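Local coordinates for protein inactive glucansucrase (PDB 5JBD) that is an inactive glucansucrase of glycoside hydrolase family 70, built round a TIM-type barrel and carrying a bound calcium ion, at residues 194-199 with 836-841; 474-479 with 675-680; 350-355 with 541-546. All blocks are in the same frame, centred on the assembly; numbering follows the deposited sequence.

Overall arrangement
From the N terminus, the chain first reaches strand 193-197, where contact 1 begins. Its partner, 836-841, comes near the C terminus, so contact 1 closes a very long loop and joins two distant parts of the chain in one antiparallel sheet. Contacts 2 and 3 are both nested inside that loop, on the other side of the chain's centre. They cross: helix segment 350-355 comes first, then loop 474-479, then 541-546, the end of strand 537-542 and the loop after it, which completes contact 3, and finally 675-680, which completes contact 2. Contact 2 joins the excursions that follow two neighbouring barrel strands, whereas contact 3 ties a barrel helix to a second antiparallel sheet, which includes strand 537-542.

Contact 1 (194-199 with 836-841); sequences VIFVNN and WSAKYQ
Phe196 projects from strand 193-197 onto Ala838 and Gln841, where a short 3-10 turn leads into strand 841-845. Its ring meets Gln841 along one edge: CE2 of Phe196 lies 3.5 Å from OE1 of Gln841, and the oxygen is close to the ring plane. The ring and amide planes are turned 42° apart. With its CG anti to the carbonyl carbon (chi1 -63°) and the chain extended beyond it, Gln841 crosses the ring obliquely and carries OE1 to the ring edge. Its CB also approaches Phe196 CE2, at 3.7 Å. Ala838 completes the apolar part with a methyl group, CB, 4.0 Å from Phe196 CD2.

The two strands are neighbours in an antiparallel sheet, linked by backbone bonding between Phe196 and Asn842. The amide of Gln841 is held at both ends, OE1 by Asn242 ND2 and NE2 by the carbonyl of Thr790. Asn242 directly precedes the calcium ligand Asp243, and the side chain of Gln841 lies about 10 Å from the ion. No hydrogen bond crosses between the segments; instead, the ring edge faces an already bonded amide oxygen, which is probably electrostatically favourable for a polar group buried beside an aromatic one.

Contact 2 (474-479 with 675-680); sequences QYMQEK and AKNASL
Met476 and Asn677 face each other across 9.5 Å, measured between the CA of Met476 and the CA of Asn677, the first from a type II beta turn spanning Gln474 to Gln477 and the second from the break between helices 670-676 and 678-683. Met476 is the third residue of the turn and has positive phi (61°). Its side chain reaches straight out as far as SD and then bends at chi3 (72°), which brings the terminal methyl to the amide of Asn677. CE of Met476 is 3.7 Å from CG of Asn677 and equally far, 3.9 Å, from OD1 and ND2 of Asn677, so it favours neither polar atom. The same methyl touches Leu680, whose CD2 is 4.1 Å from Met476 CE.

In the TIM-type barrel, strands 460-464 and 652-654 are parallel neighbours, and the contact joins the loop that follows the first to the pair of helices that follows the second. Asn677 stands right before helix 678-683 without capping it through its side chain; its ND2 turns back to the carbonyl of Val673, a residue that Met476 also touches. The turn is braced by Gln477, whose NE2 donates to Tyr475 O at 2.8 Å, approaching from above the carbonyl plane. Tyr475 itself stacks on Tyr465, and its hydroxyl bonds to the carbonyl of Asp655.

Contact 3 (350-355 with 541-546); sequences ENVLGR and VGNDSN. With ACT (acetate ion), chain E.
Asn543 reaches across to helix 343-354 and donates from ND2 to Val352 O, a bond of 2.9 Å that is almost straight, with an angle of 175° at the hydrogen. The acceptor lies practically in the amide plane of Asn543, while the donor is tilted 28° from the carbonyl plane of Val352. The first torsion of Asn543 (chi1 73°) sets CG between the backbone N and the carbonyl carbon, and from there the amide reaches the helix. The side chains of Val352 and Asn543 run at about a right angle, and CG1 of Val352 lies 3.7 Å from ND2 of Asn543. A weak second bond joins this nitrogen to the carbonyl of Asp360.

Beside the polar link is an apolar one. Leu353 has CD2 3.6 Å from CG1 of Val541, and the two side chains again cross nearly perpendicularly. The same methyl, CD2 of Leu353, is 4.0 Å from CB of Asn543, so it touches both ends of the strand-to-loop passage. Val541 also packs on Ala448 and Ile452 of helix 446-455.

Away from this interface, Arg355 gives NE to OXT of an acetate ion at 3.3 Å, nearly in the guanidinium plane; the acetate probably comes from the crystallisation liquor. ND2 of Asn351 lies over one guanidinium face, offset toward its rim.

Helix 343-354 follows barrel strand 340-341, whereas strand 537-542 belongs to an antiparallel sheet; the arrangement is consistent with the junction between the TIM-type barrel and the beta domain (domain C) of family 70 proteins.

Contact 1 (194-199 with 836-841)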
loop_
_atom_site.group_PDB
_atom_site.type_symbol
_atom_site.label_atom_id
_atom_site.label_comp_id
_atom_site.label_asym_id
_atom_site.label_seq_id
_atom_site.Cartn_x
_atom_site.Cartn_y
_atom_site.Cartn_z
ATOM N N VAL A 194 4.925 -11.383 12.928
ATOM C CA VAL A 194 4.475 -12.277 13.941
ATOM C C VAL A 194 3.040 -12.694 13.572
ATOM O O VAL A 194 2.261 -11.877 13.087
ATOM C CB VAL A 194 4.640 -11.497 15.277
ATOM C CG1 VAL A 194 3.331 -11.224 15.980
ATOM C CG2 VAL A 194 5.757 -12.088 16.132
ATOM N N ILE A 195 2.692 -13.956 13.778
ATOM C CA ILE A 195 1.286 -14.406 13.625
ATOM C C ILE A 195 0.583 -14.472 14.977
ATOM O O ILE A 195 1.227 -14.698 15.997
ATOM C CB ILE A 195 1.146 -15.782 12.933
ATOM C CG1 ILE A 195 1.895 -16.895 13.685
ATOM C CG2 ILE A 195 1.628 -15.690 11.484
ATOM C CD1 ILE A 195 1.663 -18.290 13.109
ATOM N N PHE A 196 -0.735 -14.293 14.968
ATOM C CA PHE A 196 -1.571 -14.485 16.159
ATOM C C PHE A 196 -2.108 -15.913 16.154
ATOM O O PHE A 196 -2.731 -16.349 15.163
ATOM C CB PHE A 196 -2.751 -13.508 16.172
ATOM C CG PHE A 196 -2.363 -12.052 16.116
ATOM C CD1 PHE A 196 -1.132 -11.596 16.572
ATOM C CD2 PHE A 196 -3.260 -11.125 15.612
ATOM C CE1 PHE A 196 -0.810 -10.258 16.524
ATOM C CE2 PHE A 196 -2.943 -9.774 15.566
ATOM C CZ PHE A 196 -1.713 -9.342 16.018
ATOM N N VAL A 197 -1.859 -16.637 17.249
ATOM C CA VAL A 197 -2.263 -18.048 17.370
ATOM C C VAL A 197 -3.203 -18.244 18.540
ATOM O O VAL A 197 -3.267 -17.400 19.447
ATOM C CB VAL A 197 -1.063 -19.021 17.506
ATOM C CG1 VAL A 197 -0.080 -18.847 16.342
ATOM C CG2 VAL A 197 -0.364 -18.904 18.859
ATOM N N ASN A 198 -3.923 -19.359 18.506
ATOM C CA ASN A 198 -4.879 -19.705 19.552
ATOM C C ASN A 198 -4.169 -20.096 20.842
ATOM O O ASN A 198 -3.103 -20.709 20.823
ATOM C CB ASN A 198 -5.821 -20.838 19.108
ATOM C CG ASN A 198 -6.826 -20.396 18.058
ATOM O OD1 ASN A 198 -6.931 -19.214 17.726
ATOM N ND2 ASN A 198 -7.569 -21.355 17.516
ATOM N N ASN A 199 -4.770 -19.713 21.959
ATOM C CA ASN A 199 -4.224 -20.030 23.266
ATOM C C ASN A 199 -5.319 -19.963 24.330
ATOM O O ASN A 199 -5.613 -18.888 24.879
ATOM C CB ASN A 199 -3.060 -19.093 23.618
ATOM C CG ASN A 199 -2.431 -19.431 24.961
ATOM O OD1 ASN A 199 -2.720 -20.482 25.550
ATOM N ND2 ASN A 199 -1.575 -18.543 25.458
ATOM N N TRP A 836 -12.313 -3.169 15.514
ATOM C CA TRP A 836 -11.330 -4.199 15.136
ATOM C C TRP A 836 -10.570 -4.658 16.374
ATOM O O TRP A 836 -10.313 -3.871 17.277
ATOM C CB TRP A 836 -10.346 -3.688 14.054
ATOM C CG TRP A 836 -11.034 -3.353 12.762
ATOM C CD1 TRP A 836 -11.464 -2.123 12.354
ATOM C CD2 TRP A 836 -11.406 -4.270 11.731
ATOM N NE1 TRP A 836 -12.091 -2.219 11.137
ATOM C CE2 TRP A 836 -12.064 -3.524 10.724
ATOM C CE3 TRP A 836 -11.256 -5.650 11.565
ATOM C CZ2 TRP A 836 -12.556 -4.119 9.546
ATOM C CZ3 TRP A 836 -11.749 -6.249 10.394
ATOM C CH2 TRP A 836 -12.394 -5.483 9.405
ATOM N N SER A 837 -10.222 -5.936 16.407
ATOM C CA SER A 837 -9.348 -6.495 17.436
ATOM C C SER A 837 -8.684 -7.762 16.866
ATOM O O SER A 837 -8.956 -8.133 15.720
ATOM C CB SER A 837 -10.141 -6.787 18.714
ATOM O OG SER A 837 -10.985 -7.910 18.557
ATOM N N ALA A 838 -7.828 -8.415 17.659
ATOM C CA ALA A 838 -6.970 -9.501 17.169
ATOM C C ALA A 838 -7.728 -10.698 16.610
ATOM O O ALA A 838 -7.242 -11.365 15.685
ATOM C CB ALA A 838 -6.021 -9.963 18.261
ATOM N N LYS A 839 -8.918 -10.969 17.147
ATOM C CA LYS A 839 -9.712 -12.096 16.664
ATOM C C LYS A 839 -10.045 -12.010 15.169
ATOM O O LYS A 839 -10.303 -13.042 14.559
ATOM C CB LYS A 839 -10.986 -12.290 17.493
ATOM C CG LYS A 839 -12.075 -11.256 17.294
ATOM C CD LYS A 839 -13.210 -11.511 18.285
ATOM C CE LYS A 839 -14.379 -10.573 18.049
ATOM N NZ LYS A 839 -15.407 -10.693 19.124
ATOM N N TYR A 840 -10.015 -10.798 14.594
ATOM C CA TYR A 840 -10.231 -10.579 13.163
ATOM C C TYR A 840 -8.940 -10.385 12.346
ATOM O O TYR A 840 -9.004 -9.934 11.185
ATOM C CB TYR A 840 -11.148 -9.358 12.961
ATOM C CG TYR A 840 -12.544 -9.519 13.497
ATOM C CD1 TYR A 840 -13.307 -10.651 13.194
ATOM C CD2 TYR A 840 -13.122 -8.538 14.308
ATOM C CE1 TYR A 840 -14.585 -10.798 13.686
ATOM C CE2 TYR A 840 -14.408 -8.683 14.808
ATOM C CZ TYR A 840 -15.134 -9.810 14.493
ATOM O OH TYR A 840 -16.412 -9.975 14.976
ATOM N N GLN A 841 -7.789 -10.744 12.924
ATOM C CA GLN A 841 -6.466 -10.457 12.342
ATOM C C GLN A 841 -5.588 -11.712 12.321
ATOM O O GLN A 841 -5.667 -12.551 13.234
ATOM C CB GLN A 841 -5.769 -9.350 13.151
ATOM C CG GLN A 841 -6.522 -8.033 13.110
ATOM C CD GLN A 841 -5.983 -6.990 14.077
ATOM O OE1 GLN A 841 -4.810 -7.000 14.458
ATOM N NE2 GLN A 841 -6.846 -6.063 14.455
#

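Contact 2 (474-479 with 675-680)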
loop_
_atom_site.group_PDB
_atom_site.type_symbol
_atom_site.label_atom_id
_atom_site.label_comp_id
_atom_site.label_asym_id
_atom_site.label_seq_id
_atom_site.Cartn_x
_atom_site.Cartn_y
_atom_site.Cartn_z
ATOM N N GLN A 474 2.921 21.429 -4.903
ATOM C CA GLN A 474 1.481 21.488 -4.654
ATOM C C GLN A 474 0.711 20.927 -5.866
ATOM O O GLN A 474 1.210 20.932 -7.007
ATOM C CB GLN A 474 1.042 22.917 -4.310
ATOM C CG GLN A 474 1.518 23.381 -2.941
ATOM C CD GLN A 474 0.873 22.625 -1.805
ATOM O OE1 GLN A 474 -0.350 22.593 -1.686
ATOM N NE2 GLN A 474 1.689 22.025 -0.945
ATOM N N TYR A 475 -0.475 20.390 -5.600
ATOM C CA TYR A 475 -1.145 19.509 -6.564
ATOM C C TYR A 475 -1.420 20.184 -7.904
ATOM O O TYR A 475 -2.108 21.203 -7.969
ATOM C CB TYR A 475 -2.446 18.923 -5.974
ATOM C CG TYR A 475 -2.973 17.732 -6.761
ATOM C CD1 TYR A 475 -2.397 16.461 -6.619
ATOM C CD2 TYR A 475 -4.020 17.877 -7.651
ATOM C CE1 TYR A 475 -2.870 15.369 -7.339
ATOM C CE2 TYR A 475 -4.504 16.798 -8.386
ATOM C CZ TYR A 475 -3.930 15.544 -8.240
ATOM O OH TYR A 475 -4.438 14.485 -8.985
ATOM N N MET A 476 -0.858 19.613 -8.971
ATOM C CA MET A 476 -0.976 20.132 -10.339
ATOM C C MET A 476 -0.405 21.550 -10.577
ATOM O O MET A 476 -0.652 22.121 -11.635
ATOM C CB MET A 476 -2.431 20.038 -10.864
ATOM C CG MET A 476 -2.924 18.608 -11.085
ATOM S SD MET A 476 -4.671 18.476 -11.510
ATOM C CE MET A 476 -4.707 19.104 -13.194
ATOM N N GLN A 477 0.400 22.086 -9.653
ATOM C CA GLN A 477 1.021 23.424 -9.845
ATOM C C GLN A 477 2.167 23.464 -10.864
ATOM O O GLN A 477 2.381 24.507 -11.475
ATOM C CB GLN A 477 1.555 24.007 -8.525
ATOM C CG GLN A 477 0.521 24.261 -7.438
ATOM C CD GLN A 477 -0.785 24.857 -7.928
ATOM O OE1 GLN A 477 -0.860 26.038 -8.279
ATOM N NE2 GLN A 477 -1.833 24.029 -7.949
ATOM N N GLU A 478 2.902 22.357 -11.030
ATOM C CA GLU A 478 4.071 22.302 -11.929
ATOM C C GLU A 478 3.961 21.118 -12.884
ATOM O O GLU A 478 3.917 19.967 -12.442
ATOM C CB GLU A 478 5.363 22.146 -11.123
ATOM C CG GLU A 478 5.746 23.357 -10.287
ATOM C CD GLU A 478 6.977 23.125 -9.412
ATOM O OE1 GLU A 478 7.673 22.096 -9.555
ATOM O OE2 GLU A 478 7.260 23.992 -8.559
ATOM N N LYS A 479 3.936 21.397 -14.180
ATOM C CA LYS A 479 3.980 20.335 -15.175
ATOM C C LYS A 479 5.362 19.675 -15.213
ATOM O O LYS A 479 6.401 20.344 -15.066
ATOM C CB LYS A 479 3.637 20.874 -16.565
ATOM C CG LYS A 479 2.211 21.364 -16.713
ATOM C CD LYS A 479 2.053 22.037 -18.067
ATOM C CE LYS A 479 0.613 22.435 -18.329
ATOM N NZ LYS A 479 0.505 23.049 -19.683
ATOM N N ALA A 675 -11.565 18.815 -8.998
ATOM C CA ALA A 675 -12.894 19.327 -9.386
ATOM C C ALA A 675 -12.794 20.482 -10.374
ATOM O O ALA A 675 -13.457 20.477 -11.413
ATOM C CB ALA A 675 -13.669 19.772 -8.155
ATOM N N LYS A 676 -11.931 21.451 -10.058
ATOM C CA LYS A 676 -11.714 22.610 -10.930
ATOM C C LYS A 676 -11.213 22.204 -12.336
ATOM O O LYS A 676 -11.558 22.843 -13.334
ATOM C CB LYS A 676 -10.724 23.570 -10.263
ATOM C CG LYS A 676 -10.588 24.929 -10.928
ATOM C CD LYS A 676 -9.547 25.780 -10.200
ATOM C CE LYS A 676 -8.972 26.886 -11.075
ATOM N NZ LYS A 676 -9.726 28.162 -10.935
ATOM N N ASN A 677 -10.431 21.128 -12.405
ATOM C CA ASN A 677 -9.821 20.650 -13.662
ATOM C C ASN A 677 -10.551 19.480 -14.339
ATOM O O ASN A 677 -10.011 18.838 -15.232
ATOM C CB ASN A 677 -8.360 20.270 -13.385
ATOM C CG ASN A 677 -7.481 21.484 -13.188
ATOM O OD1 ASN A 677 -7.066 22.099 -14.159
ATOM N ND2 ASN A 677 -7.199 21.836 -11.938
ATOM N N ALA A 678 -11.794 19.221 -13.951
ATOM C CA ALA A 678 -12.511 18.039 -14.434
ATOM C C ALA A 678 -12.552 17.948 -15.961
ATOM O O ALA A 678 -12.388 16.859 -16.531
ATOM C CB ALA A 678 -13.927 18.009 -13.861
ATOM N N SER A 679 -12.758 19.088 -16.621
ATOM C CA SER A 679 -12.840 19.131 -18.092
ATOM C C SER A 679 -11.514 18.779 -18.768
ATOM O O SER A 679 -11.521 18.181 -19.840
ATOM C CB SER A 679 -13.297 20.514 -18.592
ATOM O OG SER A 679 -14.652 20.753 -18.266
ATOM N N LEU A 680 -10.397 19.154 -18.141
ATOM C CA LEU A 680 -9.068 18.769 -18.626
ATOM C C LEU A 680 -8.933 17.250 -18.735
ATOM O O LEU A 680 -8.492 16.738 -19.766
ATOM C CB LEU A 680 -7.950 19.331 -17.726
ATOM C CG LEU A 680 -6.505 18.944 -18.105
ATOM C CD1 LEU A 680 -6.175 19.335 -19.551
ATOM C CD2 LEU A 680 -5.519 19.572 -17.137
#

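Contact 3 (350-355 with 541-546)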
loop_
_atom_site.group_PDB
_atom_site.type_symbol
_atom_site.label_atom_id
_atom_site.label_comp_id
_atom_site.label_asym_id
_atom_site.label_seq_id
_atom_site.Cartn_x
_atom_site.Cartn_y
_atom_site.Cartn_z
ATOM N N GLU A 350 10.628 -1.166 -19.034
ATOM C CA GLU A 350 11.823 -0.696 -18.310
ATOM C C GLU A 350 13.115 -1.406 -18.740
ATOM O O GLU A 350 14.164 -0.747 -18.896
ATOM C CB GLU A 350 11.630 -0.775 -16.786
ATOM C CG GLU A 350 10.505 0.140 -16.279
ATOM C CD GLU A 350 10.800 0.855 -14.960
ATOM O OE1 GLU A 350 11.469 0.267 -14.082
ATOM O OE2 GLU A 350 10.317 2.004 -14.795
ATOM N N ASN A 351 13.048 -2.727 -18.955
ATOM C CA ASN A 351 14.240 -3.471 -19.331
ATOM C C ASN A 351 14.663 -3.172 -20.774
ATOM O O ASN A 351 15.847 -3.237 -21.081
ATOM C CB ASN A 351 14.080 -5.003 -19.164
ATOM C CG ASN A 351 13.838 -5.454 -17.721
ATOM O OD1 ASN A 351 13.395 -6.599 -17.445
ATOM N ND2 ASN A 351 14.138 -4.594 -16.808
ATOM N N VAL A 352 13.713 -2.849 -21.655
ATOM C CA VAL A 352 14.011 -2.613 -23.082
ATOM C C VAL A 352 14.351 -1.156 -23.366
ATOM O O VAL A 352 15.306 -0.876 -24.095
ATOM C CB VAL A 352 12.845 -3.054 -23.990
ATOM C CG1 VAL A 352 13.049 -2.652 -25.447
ATOM C CG2 VAL A 352 12.647 -4.557 -23.902
ATOM N N LEU A 353 13.563 -0.240 -22.808
ATOM C CA LEU A 353 13.664 1.184 -23.106
ATOM C C LEU A 353 14.266 2.047 -21.995
ATOM O O LEU A 353 14.864 3.077 -22.277
ATOM C CB LEU A 353 12.275 1.728 -23.462
ATOM C CG LEU A 353 11.601 1.132 -24.702
ATOM C CD1 LEU A 353 10.152 1.578 -24.813
ATOM C CD2 LEU A 353 12.365 1.500 -25.959
ATOM N N GLY A 354 14.088 1.640 -20.743
ATOM C CA GLY A 354 14.381 2.491 -19.594
ATOM C C GLY A 354 15.764 2.442 -18.964
ATOM O O GLY A 354 16.142 3.375 -18.242
ATOM N N ARG A 355 16.518 1.375 -19.194
ATOM C CA ARG A 355 17.866 1.259 -18.630
ATOM C C ARG A 355 18.851 2.179 -19.357
ATOM O O ARG A 355 18.632 2.554 -20.521
ATOM C CB ARG A 355 18.381 -0.168 -18.735
ATOM C CG ARG A 355 17.740 -1.178 -17.813
ATOM C CD ARG A 355 18.295 -2.565 -18.130
ATOM N NE ARG A 355 17.948 -3.523 -17.095
ATOM C CZ ARG A 355 17.620 -4.805 -17.278
ATOM N NH1 ARG A 355 17.585 -5.367 -18.489
ATOM N NH2 ARG A 355 17.295 -5.541 -16.202
ATOM N N VAL A 541 9.636 2.961 -32.554
ATOM C CA VAL A 541 10.460 3.032 -31.374
ATOM C C VAL A 541 11.748 2.236 -31.546
ATOM O O VAL A 541 11.703 1.046 -31.870
ATOM C CB VAL A 541 9.690 2.495 -30.157
ATOM C CG1 VAL A 541 10.593 2.440 -28.929
ATOM C CG2 VAL A 541 8.471 3.363 -29.902
ATOM N N GLY A 542 12.887 2.905 -31.309
ATOM C CA GLY A 542 14.218 2.272 -31.287
ATOM C C GLY A 542 14.929 2.524 -29.971
ATOM O O GLY A 542 14.680 3.547 -29.332
ATOM N N ASN A 543 15.763 1.577 -29.535
ATOM C CA ASN A 543 16.461 1.689 -28.245
ATOM C C ASN A 543 17.995 1.678 -28.379
ATOM O O ASN A 543 18.698 1.387 -27.410
ATOM C CB ASN A 543 15.991 0.596 -27.271
ATOM C CG ASN A 543 16.506 -0.796 -27.622
ATOM O OD1 ASN A 543 16.993 -1.035 -28.720
ATOM N ND2 ASN A 543 16.409 -1.719 -26.659
ATOM N N ASP A 544 18.504 1.988 -29.568
ATOM C CA ASP A 544 19.955 2.098 -29.809
ATOM C C ASP A 544 20.258 3.537 -30.218
ATOM O O ASP A 544 19.937 3.968 -31.327
ATOM C CB ASP A 544 20.413 1.094 -30.883
ATOM C CG ASP A 544 21.877 1.277 -31.303
ATOM O OD1 ASP A 544 22.655 1.966 -30.610
ATOM O OD2 ASP A 544 22.248 0.717 -32.342
ATOM N N SER A 545 20.889 4.273 -29.302
ATOM C CA SER A 545 21.181 5.690 -29.492
ATOM C C SER A 545 22.245 5.971 -30.562
ATOM O O SER A 545 22.403 7.115 -30.973
ATOM C CB SER A 545 21.607 6.306 -28.151
ATOM O OG SER A 545 22.774 5.677 -27.634
ATOM N N ASN A 546 22.954 4.929 -31.009
ATOM C CA ASN A 546 23.931 5.019 -32.095
ATOM C C ASN A 546 23.438 4.453 -33.439
ATOM O O ASN A 546 24.216 4.353 -34.389
ATOM C CB ASN A 546 25.230 4.306 -31.675
ATOM C CG ASN A 546 25.839 4.900 -30.413
ATOM O OD1 ASN A 546 26.119 4.193 -29.453
ATOM N ND2 ASN A 546 26.019 6.210 -30.406
HETATM C C ACT E . 18.263 -3.314 -12.993
HETATM O O ACT E . 18.273 -4.555 -12.867
HETATM O OXT ACT E . 17.626 -2.753 -13.909
HETATM C CH3 ACT E . 19.042 -2.479 -12.018
#